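Long-range contacts in pyruvate formate-lyase 2 (Archaeoglobus fulgidus, PDB 2F3O), which is a glycyl radical enzyme of undetermined function from a hyperthermophilic archaeon, probably a lyase: residues Ala151-Tyr160 / Leu264-Met275; Asn505-Ser515 / Gly525-Ala533. All coordinates share one frame; numbering follows the deposited sequence.

Interaction 1. Residues Ala151-Tyr160 / Leu264-Met275. With GOL (glycerol), chain D.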
loop_
_atom_site.group_PDB
_atom_site.type_symbol
_atom_site.label_atom_id
_atom_site.label_comp_id
_atom_site.label_asym_id
_atom_site.label_seq_id
_atom_site.Cartn_x
_atom_site.Cartn_y
_atom_site.Cartn_z
ATOM N N ALA A 151 7.455 -16.667 -27.153
ATOM C CA ALA A 151 6.993 -18.035 -27.224
ATOM C C ALA A 151 6.182 -18.430 -26.004
ATOM O O ALA A 151 5.564 -19.499 -25.991
ATOM C CB ALA A 151 8.176 -18.962 -27.387
ATOM N N GLY A 152 6.192 -17.570 -24.987
ATOM C CA GLY A 152 5.576 -17.893 -23.697
ATOM C C GLY A 152 6.622 -17.845 -22.595
ATOM O O GLY A 152 7.769 -17.458 -22.853
ATOM N N ILE A 153 6.254 -18.229 -21.370
ATOM C CA ILE A 153 7.205 -18.123 -20.260
ATOM C C ILE A 153 7.828 -19.439 -19.813
ATOM O O ILE A 153 9.028 -19.613 -19.983
ATOM C CB ILE A 153 6.635 -17.385 -19.036
ATOM C CG1 ILE A 153 5.952 -16.091 -19.472
ATOM C CG2 ILE A 153 7.746 -17.116 -18.007
ATOM C CD1 ILE A 153 6.889 -15.093 -20.049
ATOM N N SER A 154 7.033 -20.341 -19.238
ATOM C CA SER A 154 7.542 -21.605 -18.680
ATOM C C SER A 154 8.767 -21.418 -17.764
ATOM O O SER A 154 8.778 -20.515 -16.913
ATOM C CB SER A 154 7.863 -22.605 -19.788
ATOM O OG SER A 154 6.712 -22.994 -20.508
ATOM N N HIS A 155 9.791 -22.250 -17.955
ATOM C CA HIS A 155 11.038 -22.167 -17.174
ATOM C C HIS A 155 10.850 -22.056 -15.684
ATOM O O HIS A 155 11.242 -21.065 -15.094
ATOM C CB HIS A 155 11.898 -20.989 -17.628
ATOM C CG HIS A 155 12.375 -21.113 -19.029
ATOM N ND1 HIS A 155 11.583 -20.790 -20.108
ATOM C CD2 HIS A 155 13.551 -21.548 -19.533
ATOM C CE1 HIS A 155 12.256 -21.006 -21.219
ATOM N NE2 HIS A 155 13.445 -21.490 -20.899
ATOM N N VAL A 156 10.222 -23.045 -15.083
ATOM C CA VAL A 156 10.040 -23.028 -13.653
ATOM C C VAL A 156 10.019 -24.467 -13.194
ATOM O O VAL A 156 9.434 -25.315 -13.863
ATOM C CB VAL A 156 8.736 -22.255 -13.248
ATOM C CG1 VAL A 156 7.548 -22.685 -14.077
ATOM C CG2 VAL A 156 8.450 -22.390 -11.758
ATOM N N ALA A 157 10.721 -24.766 -12.111
ATOM C CA ALA A 157 10.503 -26.014 -11.423
ATOM C C ALA A 157 9.178 -25.939 -10.635
ATOM O O ALA A 157 9.026 -25.136 -9.712
ATOM C CB ALA A 157 11.659 -26.327 -10.508
ATOM N N VAL A 158 8.234 -26.783 -11.042
ATOM C CA VAL A 158 6.903 -26.918 -10.474
ATOM C C VAL A 158 6.918 -27.307 -9.008
ATOM O O VAL A 158 7.660 -28.195 -8.602
ATOM C CB VAL A 158 6.191 -28.027 -11.230
ATOM C CG1 VAL A 158 4.808 -28.258 -10.692
ATOM C CG2 VAL A 158 6.158 -27.706 -12.701
ATOM N N ASN A 159 6.111 -26.636 -8.200
ATOM C CA ASN A 159 6.068 -26.957 -6.783
ATOM C C ASN A 159 5.261 -28.235 -6.504
ATOM O O ASN A 159 4.107 -28.171 -6.077
ATOM C CB ASN A 159 5.501 -25.780 -6.010
ATOM C CG ASN A 159 5.759 -25.863 -4.521
ATOM O OD1 ASN A 159 6.040 -26.933 -3.975
ATOM N ND2 ASN A 159 5.612 -24.722 -3.836
ATOM N N TYR A 160 5.885 -29.387 -6.728
ATOM C CA TYR A 160 5.254 -30.651 -6.400
ATOM C C TYR A 160 4.930 -30.887 -4.933
ATOM O O TYR A 160 3.839 -31.373 -4.648
ATOM C CB TYR A 160 5.960 -31.840 -7.051
ATOM C CG TYR A 160 5.674 -31.848 -8.528
ATOM C CD1 TYR A 160 6.673 -31.631 -9.451
ATOM C CD2 TYR A 160 4.380 -32.007 -8.989
ATOM C CE1 TYR A 160 6.397 -31.602 -10.803
ATOM C CE2 TYR A 160 4.088 -31.974 -10.335
ATOM C CZ TYR A 160 5.096 -31.766 -11.239
ATOM O OH TYR A 160 4.816 -31.737 -12.579
ATOM N N LEU A 264 0.761 -30.014 -17.764
ATOM C CA LEU A 264 1.386 -28.683 -17.843
ATOM C C LEU A 264 1.892 -28.418 -19.223
ATOM O O LEU A 264 1.868 -27.280 -19.678
ATOM C CB LEU A 264 2.540 -28.535 -16.855
ATOM C CG LEU A 264 1.977 -28.190 -15.483
ATOM C CD1 LEU A 264 3.024 -28.237 -14.408
ATOM C CD2 LEU A 264 1.293 -26.855 -15.517
ATOM N N HIS A 265 2.298 -29.485 -19.906
ATOM C CA HIS A 265 2.823 -29.368 -21.239
ATOM C C HIS A 265 1.759 -29.147 -22.305
ATOM O O HIS A 265 2.078 -29.012 -23.494
ATOM C CB HIS A 265 3.700 -30.562 -21.557
ATOM C CG HIS A 265 5.078 -30.428 -21.003
ATOM N ND1 HIS A 265 5.402 -30.809 -19.717
ATOM C CD2 HIS A 265 6.204 -29.903 -21.540
ATOM C CE1 HIS A 265 6.677 -30.546 -19.492
ATOM N NE2 HIS A 265 7.186 -29.998 -20.584
ATOM N N GLN A 266 0.498 -29.076 -21.885
ATOM C CA GLN A 266 -0.569 -28.809 -22.830
ATOM C C GLN A 266 -0.957 -27.361 -22.704
ATOM O O GLN A 266 -1.577 -26.805 -23.600
ATOM C CB GLN A 266 -1.779 -29.708 -22.592
ATOM C CG GLN A 266 -1.497 -31.193 -22.400
ATOM C CD GLN A 266 -0.603 -31.773 -23.476
ATOM O OE1 GLN A 266 -0.778 -31.524 -24.679
ATOM N NE2 GLN A 266 0.378 -32.553 -23.046
ATOM N N GLU A 267 -0.573 -26.752 -21.586
ATOM C CA GLU A 267 -0.853 -25.341 -21.338
ATOM C C GLU A 267 0.366 -24.459 -21.649
ATOM O O GLU A 267 0.246 -23.406 -22.264
ATOM C CB GLU A 267 -1.286 -25.146 -19.887
ATOM C CG GLU A 267 -1.341 -23.690 -19.419
ATOM C CD GLU A 267 -1.664 -23.547 -17.939
ATOM O OE1 GLU A 267 -0.779 -23.803 -17.091
ATOM O OE2 GLU A 267 -2.820 -23.182 -17.636
ATOM N N ASN A 268 1.544 -24.909 -21.234
ATOM C CA ASN A 268 2.755 -24.096 -21.311
ATOM C C ASN A 268 3.708 -24.663 -22.307
ATOM O O ASN A 268 3.802 -25.891 -22.424
ATOM C CB ASN A 268 3.451 -24.088 -19.964
ATOM C CG ASN A 268 2.565 -23.586 -18.889
ATOM O OD1 ASN A 268 2.433 -22.375 -18.698
ATOM N ND2 ASN A 268 1.917 -24.505 -18.184
ATOM N N TYR A 269 4.448 -23.783 -22.982
ATOM C CA TYR A 269 5.351 -24.221 -24.038
ATOM C C TYR A 269 6.536 -25.044 -23.512
ATOM O O TYR A 269 6.851 -25.023 -22.327
ATOM C CB TYR A 269 5.725 -23.058 -24.990
ATOM C CG TYR A 269 6.987 -22.314 -24.674
ATOM C CD1 TYR A 269 7.995 -22.203 -25.624
ATOM C CD2 TYR A 269 7.179 -21.715 -23.427
ATOM C CE1 TYR A 269 9.173 -21.518 -25.350
ATOM C CE2 TYR A 269 8.361 -21.040 -23.129
ATOM C CZ TYR A 269 9.355 -20.939 -24.103
ATOM O OH TYR A 269 10.524 -20.281 -23.808
ATOM N N GLU A 270 7.163 -25.772 -24.430
ATOM C CA GLU A 270 8.066 -26.912 -24.180
ATOM C C GLU A 270 9.309 -26.685 -23.344
ATOM O O GLU A 270 10.003 -27.647 -23.034
ATOM C CB GLU A 270 8.558 -27.433 -25.521
ATOM C CG GLU A 270 7.711 -26.946 -26.673
ATOM C CD GLU A 270 8.232 -25.679 -27.359
ATOM O OE1 GLU A 270 9.471 -25.475 -27.426
ATOM O OE2 GLU A 270 7.383 -24.888 -27.846
ATOM N N GLN A 271 9.623 -25.443 -22.991
ATOM C CA GLN A 271 10.911 -25.179 -22.379
ATOM C C GLN A 271 10.940 -25.188 -20.849
ATOM O O GLN A 271 10.341 -24.340 -20.184
ATOM C CB GLN A 271 11.514 -23.885 -22.918
ATOM C CG GLN A 271 11.544 -23.821 -24.409
ATOM C CD GLN A 271 12.383 -24.902 -24.984
ATOM O OE1 GLN A 271 13.529 -25.058 -24.585
ATOM N NE2 GLN A 271 11.833 -25.666 -25.930
ATOM N N ALA A 272 11.644 -26.171 -20.314
ATOM C CA ALA A 272 12.182 -26.117 -18.966
ATOM C C ALA A 272 11.196 -26.243 -17.831
ATOM O O ALA A 272 11.479 -25.775 -16.738
ATOM C CB ALA A 272 13.077 -24.909 -18.777
ATOM N N ILE A 273 10.047 -26.859 -18.084
ATOM C CA ILE A 273 9.107 -27.132 -17.015
ATOM C C ILE A 273 9.694 -28.281 -16.209
ATOM O O ILE A 273 9.737 -29.409 -16.675
ATOM C CB ILE A 273 7.746 -27.533 -17.573
ATOM C CG1 ILE A 273 7.264 -26.494 -18.565
ATOM C CG2 ILE A 273 6.736 -27.693 -16.464
ATOM C CD1 ILE A 273 5.930 -26.827 -19.158
ATOM N N SER A 274 10.160 -27.993 -15.003
ATOM C CA SER A 274 11.016 -28.931 -14.283
ATOM C C SER A 274 10.371 -29.474 -13.025
ATOM O O SER A 274 9.328 -28.986 -12.591
ATOM C CB SER A 274 12.339 -28.256 -13.956
ATOM O OG SER A 274 12.921 -27.734 -15.147
ATOM N N MET A 275 10.978 -30.494 -12.438
ATOM C CA MET A 275 10.338 -31.191 -11.332
ATOM C C MET A 275 10.934 -30.879 -9.962
ATOM O O MET A 275 10.414 -31.319 -8.938
ATOM C CB MET A 275 10.331 -32.693 -11.584
ATOM C CG MET A 275 9.281 -33.132 -12.585
ATOM S SD MET A 275 9.627 -34.788 -13.226
ATOM C CE MET A 275 10.304 -34.375 -14.840
HETATM C C1 GOL D . 16.713 -23.677 -20.544
HETATM O O1 GOL D . 16.776 -22.327 -20.187
HETATM C C2 GOL D . 16.488 -23.789 -22.035
HETATM O O2 GOL D . 15.756 -22.699 -22.566
HETATM C C3 GOL D . 15.755 -25.098 -22.214
HETATM O O3 GOL D . 16.069 -25.588 -23.488
HETATM O O HOH W 1 10.405 -18.028 -22.519
HETATM O O HOH W 2 4.232 -20.156 -18.599
#
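Val158 pushes its CG2 methyl tip to tip against Leu264 CD1, 3.6 Å away, and the same methyl also meets Ile273 CG2. With chi1 at 179°, CG1 stands anti to the backbone N, which leaves CG2 beside that N and facing these two partners. Next door, Tyr160 CE1 lies against Met275 CG, and the tyrosine hydroxyl finds its partner in Gln261. Helix 512-516 packs on Leu264 and Val156, while Val257 of helix 250-267 backs Tyr160 and Met275. Backbone bonds run alongside: Ser274 N gives to Val156 O at 3.0 Å, and Ser274 O receives Val158 N at 2.9 Å, so Ala157 and Ser274 pair as parallel strand partners.

The tightly packed part is formed by Tyr269, Ser154 and His155. Ser154 OG donates to Tyr269 O at 2.7 Å, His155 N to Gln271 O at 3.1 Å. Ala151 O lies over one face of the Tyr269 ring, and Ala151 CB packs at its CE1. His155 ND1 donates to Ile153 O at 2.8 Å in the ring plane, which fixes the ring's rotation and turns NE2 to glycerol O2, 3.1 Å away. Gln271 OE1 accepts from glycerol O3 at 2.8 Å.

The looser, wetter side begins at partly exposed Ala151, where a water links Tyr269 OH with Gly152 O; the weak Val156 N to Ala272 O bond is the slack in the sheet.

Glu428, Asn332 and Asp440 bind the glycerol too. The arrangement is a short two-stranded parallel sheet, with apolar packing at one end and at the other the wall of a polar pocket that holds a small polyol.

Interaction 2. Residues Asn505-Ser515 / Gly525-Ala533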
loop_
_atom_site.group_PDB
_atom_site.type_symbol
_atom_site.label_atom_id
_atom_site.label_comp_id
_atom_site.label_asym_id
_atom_site.label_seq_id
_atom_site.Cartn_x
_atom_site.Cartn_y
_atom_site.Cartn_z
ATOM N N ASN A 505 2.305 -11.412 -22.140
ATOM C CA ASN A 505 1.945 -12.732 -21.666
ATOM C C ASN A 505 0.789 -12.641 -20.688
ATOM O O ASN A 505 -0.217 -13.311 -20.853
ATOM C CB ASN A 505 3.129 -13.409 -21.005
ATOM C CG ASN A 505 3.963 -14.229 -21.987
ATOM O OD1 ASN A 505 3.789 -15.457 -22.083
ATOM N ND2 ASN A 505 4.886 -13.562 -22.708
ATOM N N ALA A 506 0.901 -11.751 -19.706
ATOM C CA ALA A 506 -0.159 -11.535 -18.711
ATOM C C ALA A 506 -1.500 -11.233 -19.342
ATOM O O ALA A 506 -2.538 -11.583 -18.792
ATOM C CB ALA A 506 0.220 -10.419 -17.759
ATOM N N GLU A 507 -1.474 -10.609 -20.508
ATOM C CA GLU A 507 -2.704 -10.203 -21.138
ATOM C C GLU A 507 -3.303 -11.215 -22.077
ATOM O O GLU A 507 -4.521 -11.339 -22.118
ATOM C CB GLU A 507 -2.517 -8.887 -21.867
ATOM C CG GLU A 507 -2.356 -7.720 -20.936
ATOM C CD GLU A 507 -3.587 -7.483 -20.089
ATOM O OE1 GLU A 507 -4.671 -7.232 -20.660
ATOM O OE2 GLU A 507 -3.466 -7.527 -18.844
ATOM N N VAL A 508 -2.481 -11.930 -22.846
ATOM C CA VAL A 508 -3.041 -12.834 -23.872
ATOM C C VAL A 508 -2.789 -14.317 -23.632
ATOM O O VAL A 508 -3.337 -15.169 -24.328
ATOM C CB VAL A 508 -2.603 -12.461 -25.320
ATOM C CG1 VAL A 508 -2.380 -10.964 -25.462
ATOM C CG2 VAL A 508 -1.358 -13.222 -25.729
ATOM N N LYS A 509 -1.969 -14.618 -22.636
ATOM C CA LYS A 509 -1.616 -15.985 -22.300
ATOM C C LYS A 509 -1.376 -16.086 -20.791
ATOM O O LYS A 509 -0.239 -16.305 -20.331
ATOM C CB LYS A 509 -0.368 -16.381 -23.106
ATOM C CG LYS A 509 0.253 -17.766 -22.866
ATOM C CD LYS A 509 -0.566 -18.836 -23.455
ATOM C CE LYS A 509 0.136 -20.152 -23.311
ATOM N NZ LYS A 509 -0.877 -21.236 -23.190
ATOM N N PRO A 510 -2.442 -15.895 -19.993
ATOM C CA PRO A 510 -2.241 -16.308 -18.608
ATOM C C PRO A 510 -2.270 -17.849 -18.524
ATOM O O PRO A 510 -2.821 -18.515 -19.410
ATOM C CB PRO A 510 -3.413 -15.668 -17.861
ATOM C CG PRO A 510 -4.482 -15.503 -18.896
ATOM C CD PRO A 510 -3.800 -15.372 -20.235
ATOM N N THR A 511 -1.625 -18.412 -17.511
ATOM C CA THR A 511 -1.461 -19.855 -17.445
ATOM C C THR A 511 -1.917 -20.430 -16.107
ATOM O O THR A 511 -1.097 -20.695 -15.227
ATOM C CB THR A 511 -0.003 -20.237 -17.718
ATOM O OG1 THR A 511 0.866 -19.530 -16.821
ATOM C CG2 THR A 511 0.378 -19.896 -19.165
ATOM N N PRO A 512 -3.237 -20.618 -15.950
ATOM C CA PRO A 512 -3.890 -20.976 -14.692
ATOM C C PRO A 512 -3.475 -22.285 -14.037
ATOM O O PRO A 512 -3.414 -22.341 -12.819
ATOM C CB PRO A 512 -5.370 -21.068 -15.071
ATOM C CG PRO A 512 -5.497 -20.343 -16.345
ATOM C CD PRO A 512 -4.207 -20.452 -17.045
ATOM N N LEU A 513 -3.228 -23.343 -14.794
ATOM C CA LEU A 513 -2.797 -24.594 -14.148
ATOM C C LEU A 513 -1.435 -24.430 -13.481
ATOM O O LEU A 513 -1.287 -24.772 -12.293
ATOM C CB LEU A 513 -2.801 -25.783 -15.114
ATOM C CG LEU A 513 -2.321 -27.121 -14.547
ATOM C CD1 LEU A 513 -3.201 -27.587 -13.416
ATOM C CD2 LEU A 513 -2.254 -28.178 -15.641
ATOM N N LEU A 514 -0.481 -23.860 -14.233
ATOM C CA LEU A 514 0.844 -23.529 -13.749
ATOM C C LEU A 514 0.778 -22.633 -12.525
ATOM O O LEU A 514 1.527 -22.829 -11.569
ATOM C CB LEU A 514 1.651 -22.852 -14.853
ATOM C CG LEU A 514 3.073 -22.428 -14.472
ATOM C CD1 LEU A 514 3.880 -23.632 -14.040
ATOM C CD2 LEU A 514 3.753 -21.672 -15.595
ATOM N N SER A 515 -0.138 -21.674 -12.540
ATOM C CA SER A 515 -0.386 -20.843 -11.363
ATOM C C SER A 515 -0.707 -21.633 -10.105
ATOM O O SER A 515 -0.246 -21.273 -9.039
ATOM C CB SER A 515 -1.518 -19.856 -11.621
ATOM O OG SER A 515 -1.066 -18.844 -12.477
ATOM N N GLY A 525 -4.725 -15.395 -5.306
ATOM C CA GLY A 525 -5.721 -15.299 -6.355
ATOM C C GLY A 525 -5.276 -14.478 -7.541
ATOM O O GLY A 525 -6.091 -13.830 -8.190
ATOM N N VAL A 526 -3.968 -14.478 -7.805
ATOM C CA VAL A 526 -3.409 -13.818 -8.995
ATOM C C VAL A 526 -2.607 -14.808 -9.804
ATOM O O VAL A 526 -1.905 -15.640 -9.244
ATOM C CB VAL A 526 -2.620 -12.490 -8.659
ATOM C CG1 VAL A 526 -2.298 -12.384 -7.211
ATOM C CG2 VAL A 526 -1.384 -12.322 -9.486
ATOM N N ASP A 527 -2.774 -14.765 -11.120
ATOM C CA ASP A 527 -2.021 -15.630 -12.025
ATOM C C ASP A 527 -0.505 -15.393 -11.955
ATOM O O ASP A 527 -0.056 -14.280 -11.720
ATOM C CB ASP A 527 -2.496 -15.427 -13.467
ATOM C CG ASP A 527 -1.960 -16.493 -14.414
ATOM O OD1 ASP A 527 -2.465 -17.637 -14.365
ATOM O OD2 ASP A 527 -1.025 -16.214 -15.194
ATOM N N VAL A 528 0.258 -16.460 -12.165
ATOM C CA VAL A 528 1.705 -16.423 -12.286
ATOM C C VAL A 528 2.311 -15.412 -13.285
ATOM O O VAL A 528 3.357 -14.815 -13.010
ATOM C CB VAL A 528 2.238 -17.846 -12.534
ATOM C CG1 VAL A 528 2.216 -18.221 -13.993
ATOM C CG2 VAL A 528 3.615 -18.012 -11.908
ATOM N N SER A 529 1.634 -15.159 -14.401
ATOM C CA SER A 529 2.170 -14.276 -15.396
ATOM C C SER A 529 1.910 -12.826 -15.025
ATOM O O SER A 529 2.383 -11.896 -15.685
ATOM C CB SER A 529 1.542 -14.586 -16.730
ATOM O OG SER A 529 0.189 -14.253 -16.701
ATOM N N ARG A 530 1.150 -12.635 -13.961
ATOM C CA ARG A 530 0.806 -11.310 -13.490
ATOM C C ARG A 530 1.635 -11.026 -12.215
ATOM O O ARG A 530 1.675 -9.906 -11.707
ATOM C CB ARG A 530 -0.711 -11.259 -13.262
ATOM C CG ARG A 530 -1.274 -9.984 -12.664
ATOM C CD ARG A 530 -1.425 -8.892 -13.696
ATOM N NE ARG A 530 -2.434 -9.228 -14.689
ATOM C CZ ARG A 530 -2.751 -8.435 -15.706
ATOM N NH1 ARG A 530 -2.141 -7.254 -15.858
ATOM N NH2 ARG A 530 -3.688 -8.819 -16.565
ATOM N N GLY A 531 2.322 -12.044 -11.713
ATOM C CA GLY A 531 3.250 -11.804 -10.641
ATOM C C GLY A 531 2.920 -12.386 -9.293
ATOM O O GLY A 531 3.539 -12.019 -8.316
ATOM N N GLY A 532 1.972 -13.312 -9.221
ATOM C CA GLY A 532 1.580 -13.912 -7.946
ATOM C C GLY A 532 2.612 -14.744 -7.198
ATOM O O GLY A 532 2.373 -15.098 -6.050
ATOM N N ALA A 533 3.753 -15.066 -7.822
ATOM C CA ALA A 533 4.782 -15.878 -7.163
ATOM C C ALA A 533 5.456 -15.055 -6.078
ATOM O O ALA A 533 5.451 -13.842 -6.191
ATOM C CB ALA A 533 5.788 -16.324 -8.158
#
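Asp527 OD2 is gripped by three donors, one of them from across the contact: Thr511 N reaches it at 3.2 Å on the syn side, 26° out of the carboxylate plane. The other two come from Ser529. Its backbone N approaches from above that plane at 3.0 Å, closing an Asx turn, and its OG arrives on the anti side. The second oxygen has its own partner, since Ser515 OG donates to Asp527 OD1 at 2.6 Å from well above the plane. That hydroxyl is a relay, because it also accepts Val528 N at 2.7 Å in an almost straight bond of 176°. Asp527 CG lies anti to its backbone N (chi1 -168°), and this swings the carboxylate over to the start of helix 512-516.

Around this polar centre the packing is modest. Val528 CG1 meets Thr511 OG1 and, more distantly, Leu514 CD2, while Pro510 CB lies against Asp527 OD2. An alanine in place of Asp527 would probably leave Thr511 N and the Ser515 hydroxyl without their acceptor and let the turn at Ser529 lose its fixed shape.

Farther out, Arg530 forms a salt bridge with Glu507, Arg530 NH2 lying 2.6 Å from Glu507 OE2; NH1 adds a weak second bond to the same oxygen. The two charged planes are steeply turned against each other, and Ala506 CB sits over one guanidinium face, 4.1 Å above its plane. Glu191 of the third subunit is a long, weak further partner for Arg530.

Four hydrogen bonds from N-H and hydroxyl groups are likely to stabilise the buried carboxylate in its charged form, while the ion pair across this contact, Glu507 with Arg530, lies on its partly exposed side.

The centres of the two contacts lie 12 Å apart, and they meet through Glu267, near the end of helix 250-267. Its carboxylate accepts from the first-turn N-H groups of Leu513 and Leu514 in helix 512-516, and its carbonyl oxygen takes Lys509 NZ. Asn268 packs on Thr511 beside them. Along the chain they come in series: interaction 1 joins segments 104 residues apart and closes before the more local interaction 2, whose segments lie 10 residues apart, opens. Interaction 2 leads into strand 535-543. The start of helix 512-516, part of interaction 2, packs on the end of helix 250-267, part of interaction 1, making one continuous buried region with the glycerol on the side of interaction 1.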